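Cytolethal distending toxin protein B (Haemophilus ducreyi, PDB 1SR4) is the DNase I-like subunit of a three-chain bacterial genotoxin and probably cleaves host-cell DNA, leading to cell-cycle arrest and death. Local coordinates at residues V7-L12 with F253-V258; A37-V42 with D132-V137; M41-G46 with V96-V101; G176-A181 with Y217-D222. All coordinates share one frame; numbering follows the deposited sequence.

Interaction 1 (V7-L12 with F253-V258)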
loop_
_atom_site.group_PDB
_atom_site.type_symbol
_atom_site.label_atom_id
_atom_site.label_comp_id
_atom_site.label_asym_id
_atom_site.label_seq_id
_atom_site.Cartn_x
_atom_site.Cartn_y
_atom_site.Cartn_z
ATOM N N VAL B 7 -12.015 6.050 -3.038
ATOM C CA VAL B 7 -11.072 6.351 -4.108
ATOM C C VAL B 7 -9.681 6.466 -3.509
ATOM O O VAL B 7 -9.543 6.926 -2.386
ATOM C CB VAL B 7 -11.441 7.688 -4.787
ATOM C CG1 VAL B 7 -10.417 8.023 -5.909
ATOM C CG2 VAL B 7 -12.870 7.600 -5.355
ATOM N N ALA B 8 -8.661 6.017 -4.240
ATOM C CA ALA B 8 -7.286 6.102 -3.743
ATOM C C ALA B 8 -6.347 6.374 -4.893
ATOM O O ALA B 8 -6.708 6.236 -6.064
ATOM C CB ALA B 8 -6.864 4.790 -3.033
ATOM N N THR B 9 -5.129 6.741 -4.547
ATOM C CA THR B 9 -4.117 7.020 -5.549
ATOM C C THR B 9 -2.772 6.596 -4.977
ATOM O O THR B 9 -2.563 6.638 -3.761
ATOM C CB THR B 9 -4.053 8.542 -5.873
ATOM O OG1 THR B 9 -3.110 8.782 -6.927
ATOM C CG2 THR B 9 -3.602 9.336 -4.627
ATOM N N TRP B 10 -1.876 6.168 -5.860
ATOM C CA TRP B 10 -0.532 5.786 -5.474
ATOM C C TRP B 10 0.381 5.921 -6.684
ATOM O O TRP B 10 0.036 5.474 -7.772
ATOM C CB TRP B 10 -0.463 4.343 -4.957
ATOM C CG TRP B 10 0.905 4.000 -4.410
ATOM C CD1 TRP B 10 1.667 4.773 -3.565
ATOM C CD2 TRP B 10 1.684 2.812 -4.680
ATOM N NE1 TRP B 10 2.866 4.138 -3.298
ATOM C CE2 TRP B 10 2.904 2.942 -3.971
ATOM C CE3 TRP B 10 1.468 1.659 -5.446
ATOM C CZ2 TRP B 10 3.910 1.956 -4.012
ATOM C CZ3 TRP B 10 2.470 0.674 -5.482
ATOM C CH2 TRP B 10 3.673 0.834 -4.770
ATOM N N ASN B 11 1.528 6.573 -6.494
ATOM C CA ASN B 11 2.498 6.696 -7.565
ATOM C C ASN B 11 3.404 5.502 -7.277
ATOM O O ASN B 11 4.124 5.477 -6.281
ATOM C CB ASN B 11 3.304 8.004 -7.473
ATOM C CG ASN B 11 4.295 8.139 -8.615
ATOM O OD1 ASN B 11 4.811 7.135 -9.122
ATOM N ND2 ASN B 11 4.576 9.361 -9.020
ATOM N N LEU B 12 3.334 4.511 -8.148
ATOM C CA LEU B 12 4.082 3.273 -8.022
ATOM C C LEU B 12 5.580 3.375 -8.318
ATOM O O LEU B 12 6.352 2.529 -7.865
ATOM C CB LEU B 12 3.412 2.224 -8.933
ATOM C CG LEU B 12 3.820 0.741 -8.937
ATOM C CD1 LEU B 12 2.560 -0.128 -9.113
ATOM C CD2 LEU B 12 4.838 0.466 -10.085
ATOM N N PHE B 253 3.378 7.706 -0.650
ATOM C CA PHE B 253 2.463 6.982 0.223
ATOM C C PHE B 253 1.086 7.017 -0.446
ATOM O O PHE B 253 0.683 8.041 -0.998
ATOM C CB PHE B 253 2.420 7.667 1.593
ATOM C CG PHE B 253 3.709 7.537 2.366
ATOM C CD1 PHE B 253 3.911 6.460 3.222
ATOM C CD2 PHE B 253 4.735 8.448 2.186
ATOM C CE1 PHE B 253 5.119 6.289 3.884
ATOM C CE2 PHE B 253 5.949 8.292 2.839
ATOM C CZ PHE B 253 6.139 7.201 3.695
ATOM N N PRO B 254 0.355 5.895 -0.424
ATOM C CA PRO B 254 -0.967 5.904 -1.053
ATOM C C PRO B 254 -1.878 6.837 -0.255
ATOM O O PRO B 254 -1.720 6.992 0.956
ATOM C CB PRO B 254 -1.393 4.432 -0.992
ATOM C CG PRO B 254 -0.710 3.929 0.232
ATOM C CD PRO B 254 0.660 4.585 0.174
ATOM N N VAL B 255 -2.818 7.468 -0.945
ATOM C CA VAL B 255 -3.745 8.404 -0.315
ATOM C C VAL B 255 -5.172 7.989 -0.664
ATOM O O VAL B 255 -5.444 7.662 -1.815
ATOM C CB VAL B 255 -3.497 9.824 -0.850
ATOM C CG1 VAL B 255 -4.502 10.813 -0.220
ATOM C CG2 VAL B 255 -2.051 10.239 -0.537
ATOM N N SER B 256 -6.074 7.988 0.317
ATOM C CA SER B 256 -7.452 7.599 0.046
ATOM C C SER B 256 -8.392 8.783 0.255
ATOM O O SER B 256 -8.050 9.747 0.945
ATOM C CB SER B 256 -7.855 6.437 0.957
ATOM O OG SER B 256 -7.751 6.863 2.302
ATOM N N PHE B 257 -9.569 8.707 -0.360
ATOM C CA PHE B 257 -10.574 9.759 -0.282
ATOM C C PHE B 257 -11.857 8.989 0.018
ATOM O O PHE B 257 -12.361 8.260 -0.828
ATOM C CB PHE B 257 -10.641 10.494 -1.633
ATOM C CG PHE B 257 -9.295 10.995 -2.097
ATOM C CD1 PHE B 257 -8.803 12.226 -1.670
ATOM C CD2 PHE B 257 -8.470 10.175 -2.864
ATOM C CE1 PHE B 257 -7.501 12.628 -1.992
ATOM C CE2 PHE B 257 -7.163 10.569 -3.193
ATOM C CZ PHE B 257 -6.676 11.785 -2.761
ATOM N N VAL B 258 -12.356 9.152 1.244
ATOM C CA VAL B 258 -13.517 8.418 1.744
ATOM C C VAL B 258 -14.491 9.345 2.478
ATOM O O VAL B 258 -14.069 10.302 3.124
ATOM C CB VAL B 258 -13.035 7.314 2.727
ATOM C CG1 VAL B 258 -14.184 6.427 3.168
ATOM C CG2 VAL B 258 -11.946 6.465 2.056
HETATM O O HOH W 1 1.020 8.301 -4.009
#
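Val7 and Phe257 exchange two backbone hydrogen bonds, Val7 N to Phe257 O (3.1 Å, nearly straight at 173°) and Phe257 N to Val7 O (2.7 Å), and Thr9 and Val255 exchange a second such pair. Strands 7-11 and 255-259 thus run antiparallel, the first and last strands of the chain side by side in one sheet of the α/β sandwich of the DNase I-like fold. Between the two hydrogen-bonded pairs sits the non-hydrogen-bonded pair Ala8 and Ser256, with CA-H...O contacts such as that of Ala8 CA to Val255 O, 3.1 Å, filling in. Val7, Thr9, Val255 and Phe257 share the face turned to strand 171-175 of the second sheet, where Met173 and Val175 meet them. With Thr9 OG1 anti to the backbone N (chi1 -176°) and turned to the side chain of Gln43, its CG2 lies alongside Val255 CB and meets the Phe257 ring at its edge, 4.0 Å from CE2. Val7 CG1 borders the same ring near CD2. On the other face, Trp10 and Pro254 lie side by side, the indole CD1 3.6 Å from Pro254 N. Trp10 NE1 is bonded to His252 O, which fixes the turn of the indole, while Asn26 and Leu30 of helix 20-31 pack on Trp10 and Pro254, respectively. Phe253, just before Pro254, packs on Pro146 of the toxin A chain and Leu156 of the toxin C chain. A water joins strand 7-11 to the loop before strand 255-259, accepting from Asn11 N at 3.1 Å and donating to Phe253 O.

Interaction 2 (A37-V42 with D132-V137)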
loop_
_atom_site.group_PDB
_atom_site.type_symbol
_atom_site.label_atom_id
_atom_site.label_comp_id
_atom_site.label_asym_id
_atom_site.label_seq_id
_atom_site.Cartn_x
_atom_site.Cartn_y
_atom_site.Cartn_z
ATOM N N ALA B 37 -10.036 0.091 -1.871
ATOM C CA ALA B 37 -10.568 1.092 -2.789
ATOM C C ALA B 37 -11.426 0.504 -3.886
ATOM O O ALA B 37 -11.150 -0.580 -4.397
ATOM C CB ALA B 37 -9.421 1.906 -3.425
ATOM N N ASP B 38 -12.470 1.238 -4.247
ATOM C CA ASP B 38 -13.349 0.863 -5.353
ATOM C C ASP B 38 -12.674 1.305 -6.655
ATOM O O ASP B 38 -12.880 0.713 -7.726
ATOM C CB ASP B 38 -14.675 1.608 -5.244
ATOM C CG ASP B 38 -15.445 1.220 -4.018
ATOM O OD1 ASP B 38 -15.808 0.035 -3.921
ATOM O OD2 ASP B 38 -15.678 2.086 -3.158
ATOM N N ILE B 39 -11.888 2.371 -6.536
ATOM C CA ILE B 39 -11.179 2.959 -7.660
ATOM C C ILE B 39 -9.822 3.407 -7.166
ATOM O O ILE B 39 -9.726 4.144 -6.194
ATOM C CB ILE B 39 -11.938 4.198 -8.215
ATOM C CG1 ILE B 39 -13.314 3.765 -8.745
ATOM C CG2 ILE B 39 -11.107 4.862 -9.317
ATOM C CD1 ILE B 39 -14.249 4.894 -9.032
ATOM N N LEU B 40 -8.774 2.955 -7.842
ATOM C CA LEU B 40 -7.417 3.317 -7.483
ATOM C C LEU B 40 -6.684 3.916 -8.681
ATOM O O LEU B 40 -6.600 3.278 -9.728
ATOM C CB LEU B 40 -6.662 2.069 -7.032
ATOM C CG LEU B 40 -5.141 2.205 -6.900
ATOM C CD1 LEU B 40 -4.799 3.126 -5.728
ATOM C CD2 LEU B 40 -4.529 0.804 -6.696
ATOM N N MET B 41 -6.160 5.128 -8.544
ATOM C CA MET B 41 -5.398 5.716 -9.647
ATOM C C MET B 41 -3.922 5.409 -9.422
ATOM O O MET B 41 -3.427 5.473 -8.288
ATOM C CB MET B 41 -5.594 7.244 -9.761
ATOM C CG MET B 41 -6.412 7.944 -8.679
ATOM S SD MET B 41 -8.197 7.645 -8.675
ATOM C CE MET B 41 -8.439 7.416 -10.497
ATOM N N VAL B 42 -3.223 5.056 -10.501
ATOM C CA VAL B 42 -1.805 4.729 -10.416
ATOM C C VAL B 42 -0.984 5.582 -11.385
ATOM O O VAL B 42 -1.389 5.802 -12.526
ATOM C CB VAL B 42 -1.552 3.240 -10.768
ATOM C CG1 VAL B 42 -0.096 2.872 -10.468
ATOM C CG2 VAL B 42 -2.492 2.327 -9.955
ATOM N N ASP B 132 -20.594 9.785 -12.368
ATOM C CA ASP B 132 -19.358 10.209 -11.701
ATOM C C ASP B 132 -18.155 9.871 -12.590
ATOM O O ASP B 132 -18.055 8.760 -13.134
ATOM C CB ASP B 132 -19.220 9.507 -10.350
ATOM C CG ASP B 132 -20.422 9.723 -9.458
ATOM O OD1 ASP B 132 -20.667 10.880 -9.046
ATOM O OD2 ASP B 132 -21.124 8.730 -9.180
ATOM N N VAL B 133 -17.244 10.827 -12.729
ATOM C CA VAL B 133 -16.072 10.647 -13.573
ATOM C C VAL B 133 -14.821 10.759 -12.717
ATOM O O VAL B 133 -14.692 11.690 -11.920
ATOM C CB VAL B 133 -16.043 11.707 -14.689
ATOM C CG1 VAL B 133 -14.981 11.346 -15.737
ATOM C CG2 VAL B 133 -17.428 11.796 -15.339
ATOM N N PHE B 134 -13.905 9.808 -12.900
ATOM C CA PHE B 134 -12.676 9.742 -12.114
ATOM C C PHE B 134 -11.420 9.795 -12.973
ATOM O O PHE B 134 -11.229 8.959 -13.841
ATOM C CB PHE B 134 -12.692 8.438 -11.310
ATOM C CG PHE B 134 -13.917 8.267 -10.444
ATOM C CD1 PHE B 134 -13.943 8.768 -9.139
ATOM C CD2 PHE B 134 -15.034 7.588 -10.924
ATOM C CE1 PHE B 134 -15.065 8.592 -8.322
ATOM C CE2 PHE B 134 -16.166 7.397 -10.123
ATOM C CZ PHE B 134 -16.185 7.899 -8.816
ATOM N N PHE B 135 -10.551 10.768 -12.714
ATOM C CA PHE B 135 -9.306 10.918 -13.474
ATOM C C PHE B 135 -8.045 10.649 -12.646
ATOM O O PHE B 135 -8.008 10.903 -11.443
ATOM C CB PHE B 135 -9.169 12.355 -14.007
ATOM C CG PHE B 135 -10.174 12.735 -15.057
ATOM C CD1 PHE B 135 -9.869 12.592 -16.409
ATOM C CD2 PHE B 135 -11.410 13.270 -14.697
ATOM C CE1 PHE B 135 -10.781 12.978 -17.390
ATOM C CE2 PHE B 135 -12.333 13.663 -15.659
ATOM C CZ PHE B 135 -12.023 13.520 -17.012
ATOM N N THR B 136 -7.012 10.162 -13.323
ATOM C CA THR B 136 -5.710 9.947 -12.718
ATOM C C THR B 136 -4.792 10.961 -13.433
ATOM O O THR B 136 -4.841 11.094 -14.652
ATOM C CB THR B 136 -5.163 8.486 -12.946
ATOM O OG1 THR B 136 -3.857 8.371 -12.363
ATOM C CG2 THR B 136 -5.042 8.155 -14.432
ATOM N N VAL B 137 -3.988 11.699 -12.674
ATOM C CA VAL B 137 -3.064 12.663 -13.255
ATOM C C VAL B 137 -1.674 12.530 -12.677
ATOM O O VAL B 137 -1.476 12.035 -11.559
ATOM C CB VAL B 137 -3.476 14.136 -13.008
ATOM C CG1 VAL B 137 -4.780 14.432 -13.700
ATOM C CG2 VAL B 137 -3.551 14.406 -11.488
#
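Ile39 lays its CD1 methyl over the centre of the Phe134 ring, 3.3 Å from the centroid and 13° off the ring normal, a close CH-π contact in which all six ring carbons meet the same methyl. The isoleucine reaches this far because CD1 continues the side chain in an extended line (chi2 167°), and the two side chains cross at about a right angle. Phe5 meets the Phe134 ring edge-to-face, and Val7 packs on it as well. Two residues on, Met41 points at Thr136. Its CB is 3.3 Å from Thr136 OG1 and only 3.4 Å from Thr136 CB, tighter than usual van der Waals contact. Met41 CG is nearly eclipsed with the backbone N (chi1 6°), and with further bends in the chain CE ends 3.6 Å from Phe135 O. Thr136 OG1 has its polar neighbour outside the pair, in the side chain of Gln43. The axes of 39-42 and 132-137 run roughly parallel, 6.8 Å apart at their closest, and the join is made by packing of buried side chains: the interface of the two central sheets of the α/β sandwich, as in the DNase I-like nucleases and phosphatases.

Interaction 3 (M41-G46 with V96-V101)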
loop_
_atom_site.group_PDB
_atom_site.type_symbol
_atom_site.label_atom_id
_atom_site.label_comp_id
_atom_site.label_asym_id
_atom_site.label_seq_id
_atom_site.Cartn_x
_atom_site.Cartn_y
_atom_site.Cartn_z
ATOM N N MET B 41 -6.160 5.128 -8.544
ATOM C CA MET B 41 -5.398 5.716 -9.647
ATOM C C MET B 41 -3.922 5.409 -9.422
ATOM O O MET B 41 -3.427 5.473 -8.288
ATOM C CB MET B 41 -5.594 7.244 -9.761
ATOM C CG MET B 41 -6.412 7.944 -8.679
ATOM S SD MET B 41 -8.197 7.645 -8.675
ATOM C CE MET B 41 -8.439 7.416 -10.497
ATOM N N VAL B 42 -3.223 5.056 -10.501
ATOM C CA VAL B 42 -1.805 4.729 -10.416
ATOM C C VAL B 42 -0.984 5.582 -11.385
ATOM O O VAL B 42 -1.389 5.802 -12.526
ATOM C CB VAL B 42 -1.552 3.240 -10.768
ATOM C CG1 VAL B 42 -0.096 2.872 -10.468
ATOM C CG2 VAL B 42 -2.492 2.327 -9.955
ATOM N N GLN B 43 0.163 6.080 -10.929
ATOM C CA GLN B 43 1.040 6.856 -11.802
ATOM C C GLN B 43 2.335 6.052 -11.886
ATOM O O GLN B 43 2.603 5.234 -11.016
ATOM C CB GLN B 43 1.300 8.248 -11.233
ATOM C CG GLN B 43 0.054 9.090 -10.993
ATOM C CD GLN B 43 -0.630 8.749 -9.682
ATOM O OE1 GLN B 43 0.020 8.664 -8.646
ATOM N NE2 GLN B 43 -1.947 8.556 -9.718
ATOM N N GLU B 44 3.120 6.263 -12.934
ATOM C CA GLU B 44 4.370 5.529 -13.121
ATOM C C GLU B 44 4.087 4.036 -12.958
ATOM O O GLU B 44 4.809 3.299 -12.273
ATOM C CB GLU B 44 5.420 6.016 -12.115
ATOM C CG GLU B 44 5.805 7.493 -12.326
ATOM C CD GLU B 44 6.980 7.921 -11.483
ATOM O OE1 GLU B 44 7.999 7.185 -11.476
ATOM O OE2 GLU B 44 6.884 8.988 -10.835
ATOM N N ALA B 45 3.029 3.596 -13.624
ATOM C CA ALA B 45 2.582 2.214 -13.537
ATOM C C ALA B 45 3.492 1.154 -14.138
ATOM O O ALA B 45 3.389 -0.032 -13.781
ATOM C CB ALA B 45 1.181 2.097 -14.154
ATOM N N GLY B 46 4.381 1.560 -15.032
ATOM C CA GLY B 46 5.238 0.577 -15.669
ATOM C C GLY B 46 4.357 -0.376 -16.462
ATOM O O GLY B 46 3.398 0.058 -17.118
ATOM N N VAL B 96 6.729 5.512 -17.287
ATOM C CA VAL B 96 5.844 6.599 -16.918
ATOM C C VAL B 96 4.468 6.450 -17.583
ATOM O O VAL B 96 4.099 7.206 -18.488
ATOM C CB VAL B 96 6.500 7.959 -17.232
ATOM C CG1 VAL B 96 5.598 9.099 -16.753
ATOM C CG2 VAL B 96 7.860 8.043 -16.505
ATOM N N ASN B 97 3.716 5.459 -17.099
ATOM C CA ASN B 97 2.388 5.133 -17.611
ATOM C C ASN B 97 1.289 5.391 -16.573
ATOM O O ASN B 97 1.556 5.395 -15.367
ATOM C CB ASN B 97 2.345 3.653 -18.026
ATOM C CG ASN B 97 3.369 3.321 -19.101
ATOM O OD1 ASN B 97 3.547 4.087 -20.038
ATOM N ND2 ASN B 97 4.043 2.179 -18.967
ATOM N N LEU B 98 0.058 5.599 -17.039
ATOM C CA LEU B 98 -1.060 5.846 -16.128
ATOM C C LEU B 98 -2.027 4.673 -16.170
ATOM O O LEU B 98 -2.201 4.026 -17.211
ATOM C CB LEU B 98 -1.817 7.123 -16.522
ATOM C CG LEU B 98 -1.063 8.456 -16.408
ATOM C CD1 LEU B 98 -1.886 9.568 -17.052
ATOM C CD2 LEU B 98 -0.775 8.766 -14.946
ATOM N N ALA B 99 -2.670 4.411 -15.037
ATOM C CA ALA B 99 -3.633 3.323 -14.947
ATOM C C ALA B 99 -4.708 3.660 -13.933
ATOM O O ALA B 99 -4.496 4.471 -13.017
ATOM C CB ALA B 99 -2.936 2.032 -14.524
ATOM N N ILE B 100 -5.868 3.038 -14.114
ATOM C CA ILE B 100 -6.955 3.198 -13.174
ATOM C C ILE B 100 -7.507 1.802 -12.961
ATOM O O ILE B 100 -7.867 1.124 -13.925
ATOM C CB ILE B 100 -8.112 4.083 -13.686
ATOM C CG1 ILE B 100 -7.647 5.521 -13.889
ATOM C CG2 ILE B 100 -9.245 4.100 -12.622
ATOM C CD1 ILE B 100 -8.717 6.420 -14.511
ATOM N N VAL B 101 -7.544 1.367 -11.704
ATOM C CA VAL B 101 -8.097 0.054 -11.365
ATOM C C VAL B 101 -9.477 0.334 -10.788
ATOM O O VAL B 101 -9.618 1.171 -9.903
ATOM C CB VAL B 101 -7.274 -0.680 -10.277
ATOM C CG1 VAL B 101 -7.900 -2.070 -10.008
ATOM C CG2 VAL B 101 -5.816 -0.812 -10.712
#
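Val42 and Ala99 form the antiparallel hydrogen-bonded pair here, with Val42 N to Ala99 O at 2.9 Å. The reverse bond, Ala99 N to Val42 O, is 3.1 Å long, and the two join neighbouring strands 39-43 and 98-102 of the eight-stranded sheet of the DNase I-like sandwich. Past Gln43 the chain leaves the strand through Glu44, whose left-handed backbone angles turn it so that Ala45 N points straight at Asn97 O, 2.9 Å away at 178°. Ala99 CB then touches both Val42 CB and Ala45 CB, the latter at 4.1 Å. On the face turned to the second sheet, Met41 CE rests against Ile100, equally close to CG1 and CG2, and Leu98 CD2 meets the aliphatic Gln43 CG. Further out, Glu44 OE2 is bonded to Asn11 ND2, while Val12 of the toxin C chain packs on Glu44 and Tyr9 of that chain on Val96. The Asn97 amide is fixed by several partners: OD1 accepts from Asp90 N, and ND2 donates both to Asn94 OD1 and to Gly46 O, which also meets Tyr86 OH; the Asn97 ND2 donor sits 2.9 Å from Gly46 O, 46° above the carbonyl plane.

Interaction 4 (G176-A181 with Y217-D222)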
loop_
_atom_site.group_PDB
_atom_site.type_symbol
_atom_site.label_atom_id
_atom_site.label_comp_id
_atom_site.label_asym_id
_atom_site.label_seq_id
_atom_site.Cartn_x
_atom_site.Cartn_y
_atom_site.Cartn_z
ATOM N N GLY B 176 -4.277 12.306 -8.160
ATOM C CA GLY B 176 -2.964 11.887 -8.588
ATOM C C GLY B 176 -1.822 12.676 -8.003
ATOM O O GLY B 176 -1.945 13.288 -6.948
ATOM N N ASP B 177 -0.706 12.644 -8.715
ATOM C CA ASP B 177 0.522 13.316 -8.310
ATOM C C ASP B 177 0.549 14.689 -8.975
ATOM O O ASP B 177 0.880 14.804 -10.172
ATOM C CB ASP B 177 1.697 12.454 -8.765
ATOM C CG ASP B 177 3.051 12.998 -8.340
ATOM O OD1 ASP B 177 3.158 14.183 -7.932
ATOM O OD2 ASP B 177 4.021 12.208 -8.435
ATOM N N PHE B 178 0.185 15.718 -8.205
ATOM C CA PHE B 178 0.155 17.090 -8.704
ATOM C C PHE B 178 1.512 17.768 -8.676
ATOM O O PHE B 178 1.704 18.814 -9.291
ATOM C CB PHE B 178 -0.860 17.918 -7.911
ATOM C CG PHE B 178 -2.283 17.625 -8.286
ATOM C CD1 PHE B 178 -2.898 18.328 -9.313
ATOM C CD2 PHE B 178 -3.001 16.626 -7.631
ATOM C CE1 PHE B 178 -4.212 18.053 -9.688
ATOM C CE2 PHE B 178 -4.315 16.341 -8.000
ATOM C CZ PHE B 178 -4.921 17.061 -9.033
ATOM N N ASN B 179 2.452 17.175 -7.955
ATOM C CA ASN B 179 3.794 17.716 -7.886
ATOM C C ASN B 179 3.896 19.161 -7.408
ATOM O O ASN B 179 4.775 19.891 -7.841
ATOM C CB ASN B 179 4.501 17.558 -9.246
ATOM C CG ASN B 179 5.338 16.287 -9.315
ATOM O OD1 ASN B 179 6.049 15.977 -8.369
ATOM N ND2 ASN B 179 5.265 15.556 -10.431
ATOM N N ARG B 180 3.002 19.563 -6.514
ATOM C CA ARG B 180 3.028 20.913 -5.937
ATOM C C ARG B 180 2.124 20.865 -4.719
ATOM O O ARG B 180 1.235 20.019 -4.640
ATOM C CB ARG B 180 2.524 21.964 -6.937
ATOM C CG ARG B 180 1.087 21.736 -7.409
ATOM C CD ARG B 180 0.810 22.462 -8.716
ATOM N NE ARG B 180 0.782 23.911 -8.551
ATOM C CZ ARG B 180 0.493 24.752 -9.540
ATOM N NH1 ARG B 180 0.216 24.283 -10.752
ATOM N NH2 ARG B 180 0.465 26.056 -9.320
ATOM N N ALA B 181 2.352 21.754 -3.763
ATOM C CA ALA B 181 1.556 21.775 -2.551
ATOM C C ALA B 181 0.100 22.114 -2.839
ATOM O O ALA B 181 -0.212 22.840 -3.783
ATOM C CB ALA B 181 2.146 22.781 -1.570
ATOM N N TYR B 217 -2.922 14.153 -4.056
ATOM C CA TYR B 217 -4.217 14.470 -3.493
ATOM C C TYR B 217 -5.257 14.546 -4.597
ATOM O O TYR B 217 -5.066 13.995 -5.683
ATOM C CB TYR B 217 -4.149 15.781 -2.685
ATOM C CG TYR B 217 -3.436 16.928 -3.380
ATOM C CD1 TYR B 217 -4.141 17.862 -4.141
ATOM C CD2 TYR B 217 -2.051 17.089 -3.260
ATOM C CE1 TYR B 217 -3.481 18.938 -4.770
ATOM C CE2 TYR B 217 -1.381 18.152 -3.882
ATOM C CZ TYR B 217 -2.101 19.069 -4.637
ATOM O OH TYR B 217 -1.441 20.094 -5.280
ATOM N N ALA B 218 -6.366 15.206 -4.317
ATOM C CA ALA B 218 -7.421 15.301 -5.310
ATOM C C ALA B 218 -8.070 16.676 -5.399
ATOM O O ALA B 218 -7.931 17.512 -4.502
ATOM C CB ALA B 218 -8.497 14.248 -5.004
ATOM N N ILE B 219 -8.757 16.908 -6.511
ATOM C CA ILE B 219 -9.526 18.122 -6.696
ATOM C C ILE B 219 -10.834 17.624 -7.304
ATOM O O ILE B 219 -10.834 16.788 -8.221
ATOM C CB ILE B 219 -8.842 19.165 -7.619
ATOM C CG1 ILE B 219 -9.745 20.403 -7.707
ATOM C CG2 ILE B 219 -8.582 18.587 -9.003
ATOM C CD1 ILE B 219 -9.033 21.673 -8.176
ATOM N N LEU B 220 -11.959 18.099 -6.792
ATOM C CA LEU B 220 -13.216 17.600 -7.336
ATOM C C LEU B 220 -14.308 18.624 -7.547
ATOM O O LEU B 220 -14.248 19.729 -7.027
ATOM C CB LEU B 220 -13.753 16.488 -6.439
ATOM C CG LEU B 220 -14.116 16.833 -4.998
ATOM C CD1 LEU B 220 -15.528 17.411 -4.933
ATOM C CD2 LEU B 220 -14.059 15.555 -4.159
ATOM N N HIS B 221 -15.291 18.239 -8.347
ATOM C CA HIS B 221 -16.448 19.081 -8.598
ATOM C C HIS B 221 -17.645 18.199 -8.260
ATOM O O HIS B 221 -17.847 17.151 -8.879
ATOM C CB HIS B 221 -16.541 19.512 -10.067
ATOM C CG HIS B 221 -17.875 20.098 -10.421
ATOM N ND1 HIS B 221 -18.351 21.258 -9.847
ATOM C CD2 HIS B 221 -18.871 19.638 -11.215
ATOM C CE1 HIS B 221 -19.583 21.485 -10.267
ATOM N NE2 HIS B 221 -19.923 20.516 -11.099
ATOM N N ASP B 222 -18.413 18.591 -7.249
ATOM C CA ASP B 222 -19.595 17.823 -6.876
ATOM C C ASP B 222 -20.805 18.526 -7.477
ATOM O O ASP B 222 -21.182 19.601 -7.023
ATOM C CB ASP B 222 -19.755 17.765 -5.362
ATOM C CG ASP B 222 -20.962 16.944 -4.941
ATOM O OD1 ASP B 222 -21.885 16.748 -5.762
ATOM O OD2 ASP B 222 -20.996 16.498 -3.783
#
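Gly176 and Tyr217 form one antiparallel hydrogen-bonded pair, Gly176 N to Tyr217 O at 3.1 Å and Tyr217 N to Gly176 O at 3.2 Å, just where the chain turns a corner after strand 171-175. At the backbone angles of Gly176 a CB would jam against the preceding carbonyl O, which calls for glycine. After the corner, Phe178 comes back over Tyr217 in an offset stack, centroids 4.8 Å apart and planes 16° from parallel, with Phe178 CD2 over the rim of the tyrosine. The edge of the Phe178 ring also meets Tyr217 O, 3.4 Å from CE2, and its CZ touches Ile219 CG2. Tyr217 CG lies between the backbone N and the carbonyl carbon (chi1 47°), which lays the ring alongside the loop, in the direction of Ala181, where OH donates to Arg180 O at 2.8 Å. That oxygen lies in the plane of the tyrosine ring, yet the hydroxyl stands well above the carbonyl plane. The bond ties the loop down just before Ala181, the N-cap of helix 182-189, whose Asn184 OD1 accepts from Arg180 NE. Pro182 and Leu185 of this helix pack on Tyr217, Ile201 of strand 200-202 borders Tyr217 and Ile219, and Ile151 of helix 147-159 closes over Phe178 and Ile219.

Interactions 1 and 3 lie in the eight-stranded sheet, about 12 Å apart between centres, interaction 4 in and beside the six-stranded sheet, and interaction 2 joins the two sheets, its centre about 9 Å from that of interaction 1 and about 10 Å from that of interaction 3. Strand 39-43, used by interactions 2 and 3, also pairs in parallel with strand 7-11 of interaction 1. Along the chain, interaction 1 spans nearly the whole length and encloses the others; interactions 2 and 3 both close before interaction 4 opens. Asn11 bridges interactions 1, 3 and 4 in a polar cluster at the strand ends, consistent with the active-site edge of DNase I-like enzymes.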